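Local structure of cysteine desulfurase (Fervidobacterium islandicum, 6A6G) at residues G352-D357 and P393-R398. The protein is a SufS-type cysteine desulfurase that uses pyridoxal phosphate to take sulfur from L-cysteine, probably for iron-sulfur cluster assembly. Residues are numbered along the deposited sequence; the frame is centred on the assembly and turned at random.
Sequences GVHPHD and PNSTVR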
loop_
_atom_site.group_PDB
_atom_site.type_symbol
_atom_site.label_atom_id
_atom_site.label_comp_id
_atom_site.label_asym_id
_atom_site.label_seq_id
_atom_site.Cartn_x
_atom_site.Cartn_y
_atom_site.Cartn_z
ATOM N N GLY B 352 -22.255 -26.974 -20.997
ATOM C CA GLY B 352 -21.946 -26.736 -22.409
ATOM C C GLY B 352 -21.316 -25.386 -22.760
ATOM O O GLY B 352 -21.013 -25.155 -23.913
ATOM N N VAL B 353 -21.104 -24.501 -21.781
ATOM C CA VAL B 353 -20.764 -23.107 -22.038
ATOM C C VAL B 353 -19.626 -22.652 -21.144
ATOM O O VAL B 353 -19.693 -22.802 -19.925
ATOM C CB VAL B 353 -21.968 -22.169 -21.772
ATOM C CG1 VAL B 353 -21.654 -20.748 -22.235
ATOM C CG2 VAL B 353 -23.231 -22.687 -22.484
ATOM N N HIS B 354 -18.594 -22.069 -21.746
ATOM C CA HIS B 354 -17.443 -21.648 -20.965
ATOM C C HIS B 354 -17.816 -20.443 -20.090
ATOM O O HIS B 354 -18.593 -19.583 -20.525
ATOM C CB HIS B 354 -16.276 -21.288 -21.875
ATOM C CG HIS B 354 -14.966 -21.204 -21.153
ATOM N ND1 HIS B 354 -14.497 -20.038 -20.587
ATOM C CD2 HIS B 354 -14.043 -22.159 -20.869
ATOM C CE1 HIS B 354 -13.337 -20.276 -20.006
ATOM N NE2 HIS B 354 -13.031 -21.552 -20.171
ATOM N N PRO B 355 -17.256 -20.362 -18.861
ATOM C CA PRO B 355 -17.569 -19.215 -17.999
ATOM C C PRO B 355 -17.381 -17.876 -18.655
ATOM O O PRO B 355 -18.204 -17.002 -18.472
ATOM C CB PRO B 355 -16.590 -19.369 -16.848
ATOM C CG PRO B 355 -16.426 -20.851 -16.738
ATOM C CD PRO B 355 -16.461 -21.375 -18.142
ATOM N N HIS B 356 -16.315 -17.703 -19.415
ATOM C CA HIS B 356 -16.072 -16.417 -20.081
ATOM C C HIS B 356 -17.261 -16.001 -20.916
ATOM O O HIS B 356 -17.694 -14.848 -20.876
ATOM C CB HIS B 356 -14.844 -16.498 -20.993
ATOM C CG HIS B 356 -13.545 -16.578 -20.260
ATOM N ND1 HIS B 356 -13.453 -16.441 -18.893
ATOM C CD2 HIS B 356 -12.284 -16.747 -20.706
ATOM C CE1 HIS B 356 -12.188 -16.544 -18.530
ATOM N NE2 HIS B 356 -11.457 -16.720 -19.611
ATOM N N ASP B 357 -17.800 -16.946 -21.674
ATOM C CA ASP B 357 -18.969 -16.644 -22.483
ATOM C C ASP B 357 -20.209 -16.417 -21.632
ATOM O O ASP B 357 -21.021 -15.558 -21.961
ATOM C CB ASP B 357 -19.226 -17.742 -23.489
ATOM C CG ASP B 357 -18.065 -17.952 -24.427
ATOM O OD1 ASP B 357 -17.488 -16.967 -24.956
ATOM O OD2 ASP B 357 -17.740 -19.118 -24.658
ATOM N N PRO B 393 -14.350 -26.977 -17.333
ATOM C CA PRO B 393 -13.401 -26.066 -18.018
ATOM C C PRO B 393 -12.230 -25.530 -17.179
ATOM O O PRO B 393 -11.540 -24.592 -17.592
ATOM C CB PRO B 393 -14.297 -24.915 -18.438
ATOM C CG PRO B 393 -15.417 -24.906 -17.465
ATOM C CD PRO B 393 -15.559 -26.267 -16.877
ATOM N N ASN B 394 -12.008 -26.117 -16.009
ATOM C CA ASN B 394 -10.953 -25.677 -15.110
ATOM C C ASN B 394 -11.171 -24.231 -14.636
ATOM O O ASN B 394 -10.236 -23.545 -14.274
ATOM C CB ASN B 394 -9.566 -25.921 -15.747
ATOM C CG ASN B 394 -9.332 -27.407 -16.046
ATOM O OD1 ASN B 394 -9.788 -28.286 -15.279
ATOM N ND2 ASN B 394 -8.662 -27.701 -17.170
ATOM N N SER B 395 -12.436 -23.815 -14.595
ATOM C CA SER B 395 -12.822 -22.474 -14.177
ATOM C C SER B 395 -14.288 -22.492 -13.842
ATOM O O SER B 395 -14.961 -23.511 -13.950
ATOM C CB SER B 395 -12.538 -21.435 -15.282
ATOM O OG SER B 395 -13.070 -21.866 -16.527
ATOM N N THR B 396 -14.801 -21.326 -13.500
ATOM C CA THR B 396 -16.092 -21.232 -12.900
ATOM C C THR B 396 -16.634 -19.813 -13.086
ATOM O O THR B 396 -15.865 -18.861 -13.187
ATOM C CB THR B 396 -15.901 -21.542 -11.401
ATOM O OG1 THR B 396 -15.942 -22.958 -11.190
ATOM C CG2 THR B 396 -16.894 -20.878 -10.552
ATOM N N VAL B 397 -17.960 -19.721 -13.142
ATOM C CA VAL B 397 -18.682 -18.487 -12.946
ATOM C C VAL B 397 -18.927 -18.267 -11.454
ATOM O O VAL B 397 -19.122 -19.213 -10.674
ATOM C CB VAL B 397 -20.044 -18.489 -13.678
ATOM C CG1 VAL B 397 -20.652 -17.115 -13.644
ATOM C CG2 VAL B 397 -19.867 -18.906 -15.119
ATOM N N ARG B 398 -18.900 -17.014 -11.042
ATOM C CA ARG B 398 -19.137 -16.725 -9.652
ATOM C C ARG B 398 -20.021 -15.515 -9.574
ATOM O O ARG B 398 -19.656 -14.469 -10.099
ATOM C CB ARG B 398 -17.825 -16.508 -8.876
ATOM C CG ARG B 398 -18.056 -16.422 -7.375
ATOM C CD ARG B 398 -16.847 -15.927 -6.596
ATOM N NE ARG B 398 -16.359 -14.665 -7.137
ATOM C CZ ARG B 398 -15.187 -14.115 -6.854
ATOM N NH1 ARG B 398 -14.353 -14.701 -6.001
ATOM N NH2 ARG B 398 -14.856 -12.963 -7.426
#
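P355, the first residue of helix 355-366, lays its ring along the backbone that leads from S395 into strand 396-400. P355 CG sits 3.5 Å from S395 OG and close to T396 N. On one side of it P355 CD meets P393 CG at 3.7 Å; on the other P355 CB touches V397 CG2. That methyl reaches the proline because CG1 of V397 stands anti to the backbone N (chi1 -170°), which leaves CG2 anti to the carbonyl carbon. S395 OG, placed between its own N and carbonyl carbon (chi1 50°), makes a weak hydrogen bond back to P393 O and also lies 3.7 Å from H354 NE2. The H354 imidazole crosses P393 at a slant, H354 CD2 being 3.7 Å from P393 CB, while P355 CD covers one of its faces near the rim. H354 is the N-cap of the helix: H354 ND1 accepts H356 N at 3.2 Å, with the donor 25° out of the ring plane. In this class-V aminotransferase-family enzyme, of the fold-type I PLP architecture, the contact joins the helix start to strand 396-400, which lies between strands 345-350 and 368-373 of the smaller mixed sheet. H354 CE1 lies over the centre of the H356 ring, whose ND1 is hydrogen-bonded to S372 OG. Replacing H354 by an alanine would probably cost H356 N its capping acceptor and strip cover from P393 CB and the H356 ring. A bound zinc ion lies about 5 Å from the H354 side chain, and G61 of the NifU scaffold chain packs on H354, at the interface where D357 forms a salt bridge to R120 of NifU.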